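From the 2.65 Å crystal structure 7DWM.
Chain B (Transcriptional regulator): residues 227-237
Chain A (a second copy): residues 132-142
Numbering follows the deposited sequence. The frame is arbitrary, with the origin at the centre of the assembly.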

# COMPACT_ATOMS: atom_id res chain seq x y z
N ALA B 227 -16.00 -0.96 -2.20
CA ALA B 227 -16.94 -1.88 -1.59
C ALA B 227 -17.10 -3.17 -2.38
O ALA B 227 -17.61 -4.16 -1.84
CB ALA B 227 -18.30 -1.21 -1.42
N LEU B 228 -16.68 -3.20 -3.65
CA LEU B 228 -16.78 -4.44 -4.40
C LEU B 228 -15.75 -5.45 -3.95
O LEU B 228 -15.92 -6.65 -4.19
CB LEU B 228 -16.61 -4.16 -5.90
CG LEU B 228 -17.84 -3.76 -6.71
CD1 LEU B 228 -17.43 -3.48 -8.15
CD2 LEU B 228 -18.91 -4.83 -6.65
N PHE B 229 -14.66 -5.00 -3.33
CA PHE B 229 -13.62 -5.89 -2.83
C PHE B 229 -13.89 -6.37 -1.41
O PHE B 229 -13.10 -7.14 -0.86
CB PHE B 229 -12.26 -5.20 -2.93
CG PHE B 229 -11.94 -4.73 -4.32
CD1 PHE B 229 -12.19 -5.56 -5.41
CD2 PHE B 229 -11.43 -3.47 -4.55
CE1 PHE B 229 -11.92 -5.14 -6.69
CE2 PHE B 229 -11.15 -3.04 -5.84
CZ PHE B 229 -11.39 -3.88 -6.91
N HIS B 230 -15.00 -5.94 -0.81
CA HIS B 230 -15.37 -6.29 0.56
C HIS B 230 -15.93 -7.72 0.61
O HIS B 230 -17.09 -7.97 0.90
CB HIS B 230 -16.36 -5.28 1.12
CG HIS B 230 -15.77 -3.91 1.30
ND1 HIS B 230 -14.46 -3.62 1.00
CD2 HIS B 230 -16.32 -2.76 1.74
CE1 HIS B 230 -14.22 -2.34 1.25
NE2 HIS B 230 -15.34 -1.80 1.70
N THR B 231 -15.04 -8.67 0.32
CA THR B 231 -15.29 -10.07 0.59
C THR B 231 -14.16 -10.59 1.47
O THR B 231 -12.99 -10.34 1.19
CB THR B 231 -15.35 -10.88 -0.70
OG1 THR B 231 -16.38 -10.36 -1.55
CG2 THR B 231 -15.64 -12.35 -0.42
N GLN B 232 -14.52 -11.31 2.53
CA GLN B 232 -13.55 -11.60 3.58
C GLN B 232 -12.65 -12.73 3.11
O GLN B 232 -13.12 -13.84 2.84
CB GLN B 232 -14.25 -11.97 4.89
CG GLN B 232 -13.43 -11.64 6.12
CD GLN B 232 -13.96 -12.30 7.38
OE1 GLN B 232 -14.97 -13.01 7.34
NE2 GLN B 232 -13.29 -12.07 8.49
N VAL B 233 -11.35 -12.45 3.03
CA VAL B 233 -10.35 -13.43 2.63
C VAL B 233 -9.12 -13.20 3.50
O VAL B 233 -8.91 -12.12 4.05
CB VAL B 233 -9.98 -13.35 1.13
CG1 VAL B 233 -11.19 -13.63 0.23
CG2 VAL B 233 -9.35 -12.02 0.78
N SER B 234 -8.30 -14.23 3.62
CA SER B 234 -6.90 -14.06 3.98
C SER B 234 -6.12 -15.17 3.31
O SER B 234 -6.23 -16.33 3.70
CB SER B 234 -6.70 -14.11 5.50
OG SER B 234 -6.23 -15.36 5.94
N MET B 235 -5.32 -14.81 2.31
CA MET B 235 -4.66 -15.77 1.45
C MET B 235 -3.23 -15.32 1.18
O MET B 235 -2.97 -14.13 0.96
CB MET B 235 -5.42 -15.97 0.13
CG MET B 235 -5.36 -14.80 -0.84
SD MET B 235 -6.20 -15.09 -2.41
CE MET B 235 -5.28 -16.50 -3.01
N LEU B 236 -2.30 -16.26 1.18
CA LEU B 236 -0.91 -15.94 0.90
C LEU B 236 -0.66 -15.89 -0.60
O LEU B 236 -1.26 -16.64 -1.38
CB LEU B 236 0.04 -16.94 1.56
CG LEU B 236 -0.28 -18.44 1.61
CD1 LEU B 236 -0.26 -19.10 0.24
CD2 LEU B 236 0.69 -19.13 2.56
N LEU B 237 0.20 -14.97 -1.01
CA LEU B 237 0.55 -14.86 -2.42
C LEU B 237 1.53 -15.96 -2.81
O LEU B 237 1.30 -16.69 -3.77
CB LEU B 237 1.17 -13.51 -2.71
CG LEU B 237 0.55 -12.30 -2.02
CD1 LEU B 237 1.44 -11.13 -2.30
CD2 LEU B 237 -0.86 -12.04 -2.53
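Chain A (132-142) GRIERAVVELL

Chain A meets chain B as the last turns of a helix laid along a turn and a strand. The helix enters from earlier in the chain and runs through A:Val139; A:Glu140 is the first residue to leave helical phi/psi, and A:Leu141 N keeps only a weak hydrogen bond to A:Val138 O at 3.2 Å. On chain B a 3-10 segment that begins earlier in the chain leads into a turn, where B:Thr231 N donates to B:Phe229 O at 2.7 Å, and B:Val233 to B:Leu236 form an extended strand. The two chains run in opposite senses: B:Phe229 faces A:Leu142 with their CA atoms 6.5 Å apart, and B:Leu237 faces A:Arg133 with CA atoms 6.3 Å apart. The start of one stretch thus meets the end of the other.

No hydrogen bond crosses between the stretches; the contact is built mainly from apolar packing, with 664 Å² buried over both sides. Along the strand, the side chains that make contact alternate. B:Val233 and B:Met235 point their CA-to-CB bonds toward chain A, as B:Thr231 does just before them, while those of B:Gln232 and B:Leu236 point away. Chain A answers with A:Arg133 and A:Ala137 on the helix and A:Leu141 just past its end, four residues apart, their CA-to-CB bonds directed toward chain B.

A:Leu141 serves several neighbours at once. Its CD2 lies 4.1 Å from B:Phe229 CB, and its CD1 reaches B:Thr231 O at 3.5 Å and B:Val233 CG1 at 3.8 Å, so one leucine fills the space between turn and strand. The B:Phe229 ring is held from two directions: A:Val138 CG1 lies over one face, 4.5 Å from B:Phe229 CE1, and A:Leu142 CD1 sits at the edge, 3.5 Å from the same CE1.

Midway, A:Ala137 receives two longer side chains: A:Ala137 CB is 4.3 Å from B:Met235 SD and 3.9 Å from B:Leu237 CD2. B:Leu237, the most heavily covered residue of either stretch, also packs its CD1 against A:Ile134 CG1 at 3.3 Å, a tight approach for two carbons. The same CD1 lies over one face of the A:Arg133 guanidinium, whose NH2 comes within 3.5 Å of B:Leu237 CB; the contact is packing against the flat group, with no hydrogen bond to the chain B stretch.

One salt bridge lies within chain A, across the helix end: A:Arg136 NH1 to A:Glu140 OE1, 2.7 Å, while A:Glu140 OE2 comes to 4.1 Å from B:Met235 CE. The pattern is alternation along the strand met by a four-residue repeat that runs past the helix end, with an alanine where B:Met235 and B:Leu237 both make contact.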

# COMPACT_ATOMS: atom_id res chain seq x y z
N GLY A 132 2.24 -7.52 -9.34
CA GLY A 132 1.52 -8.50 -10.13
C GLY A 132 0.91 -9.61 -9.28
O GLY A 132 -0.23 -10.04 -9.53
N ARG A 133 1.64 -10.07 -8.26
CA ARG A 133 1.09 -11.14 -7.42
C ARG A 133 -0.18 -10.69 -6.69
O ARG A 133 -1.23 -11.36 -6.76
CB ARG A 133 2.15 -11.63 -6.43
CG ARG A 133 3.34 -12.31 -7.08
CD ARG A 133 4.57 -12.36 -6.17
NE ARG A 133 4.34 -13.17 -4.97
CZ ARG A 133 4.97 -12.97 -3.82
NH1 ARG A 133 5.86 -12.00 -3.70
NH2 ARG A 133 4.70 -13.75 -2.77
N ILE A 134 -0.13 -9.53 -6.03
CA ILE A 134 -1.31 -9.02 -5.34
C ILE A 134 -2.40 -8.63 -6.34
O ILE A 134 -3.58 -8.68 -6.01
CB ILE A 134 -0.96 -7.85 -4.39
CG1 ILE A 134 -0.09 -8.30 -3.20
CG2 ILE A 134 -2.21 -7.24 -3.81
CD1 ILE A 134 1.19 -7.50 -3.06
N GLU A 135 -2.03 -8.25 -7.57
CA GLU A 135 -3.08 -7.89 -8.52
C GLU A 135 -3.89 -9.11 -8.94
O GLU A 135 -5.13 -9.05 -9.01
CB GLU A 135 -2.48 -7.21 -9.74
CG GLU A 135 -3.54 -6.81 -10.76
CD GLU A 135 -3.10 -7.06 -12.18
OE1 GLU A 135 -3.25 -6.15 -13.02
OE2 GLU A 135 -2.62 -8.18 -12.47
N ARG A 136 -3.22 -10.22 -9.23
CA ARG A 136 -3.96 -11.43 -9.57
C ARG A 136 -4.78 -11.92 -8.38
O ARG A 136 -5.94 -12.34 -8.54
CB ARG A 136 -3.02 -12.51 -10.10
CG ARG A 136 -2.16 -13.17 -9.07
CD ARG A 136 -1.85 -14.63 -9.43
NE ARG A 136 -2.93 -15.55 -9.10
CZ ARG A 136 -3.39 -15.78 -7.87
NH1 ARG A 136 -4.38 -16.64 -7.68
NH2 ARG A 136 -2.88 -15.15 -6.82
N ALA A 137 -4.23 -11.80 -7.16
CA ALA A 137 -4.99 -12.17 -5.97
C ALA A 137 -6.24 -11.30 -5.81
O ALA A 137 -7.33 -11.81 -5.54
CB ALA A 137 -4.10 -12.08 -4.73
N VAL A 138 -6.09 -9.98 -5.95
CA VAL A 138 -7.20 -9.05 -5.76
C VAL A 138 -8.28 -9.20 -6.84
O VAL A 138 -9.47 -9.05 -6.55
CB VAL A 138 -6.67 -7.60 -5.68
CG1 VAL A 138 -7.81 -6.60 -5.74
CG2 VAL A 138 -5.87 -7.40 -4.41
N VAL A 139 -7.89 -9.50 -8.08
CA VAL A 139 -8.93 -9.59 -9.11
C VAL A 139 -9.59 -10.97 -9.09
O VAL A 139 -10.70 -11.13 -9.61
CB VAL A 139 -8.40 -9.25 -10.51
CG1 VAL A 139 -7.73 -7.88 -10.51
CG2 VAL A 139 -7.45 -10.33 -11.00
N GLU A 140 -8.94 -11.99 -8.50
CA GLU A 140 -9.67 -13.23 -8.25
C GLU A 140 -10.29 -13.24 -6.86
O GLU A 140 -10.87 -14.24 -6.46
CB GLU A 140 -8.77 -14.45 -8.48
CG GLU A 140 -8.05 -14.99 -7.26
CD GLU A 140 -7.30 -16.26 -7.57
OE1 GLU A 140 -6.90 -16.43 -8.73
OE2 GLU A 140 -7.10 -17.08 -6.65
N LEU A 141 -10.17 -12.11 -6.15
CA LEU A 141 -11.05 -11.80 -5.03
C LEU A 141 -12.45 -11.44 -5.50
O LEU A 141 -13.42 -11.59 -4.74
CB LEU A 141 -10.43 -10.67 -4.21
CG LEU A 141 -11.18 -9.84 -3.16
CD1 LEU A 141 -11.80 -10.72 -2.09
CD2 LEU A 141 -10.25 -8.79 -2.57
N LEU A 142 -12.59 -10.96 -6.73
CA LEU A 142 -13.89 -10.64 -7.30
C LEU A 142 -14.58 -11.89 -7.82
O LEU A 142 -14.44 -12.25 -8.99
CB LEU A 142 -13.75 -9.62 -8.43
CG LEU A 142 -13.42 -8.17 -8.08
CD1 LEU A 142 -12.42 -7.61 -9.07
CD2 LEU A 142 -14.68 -7.32 -8.04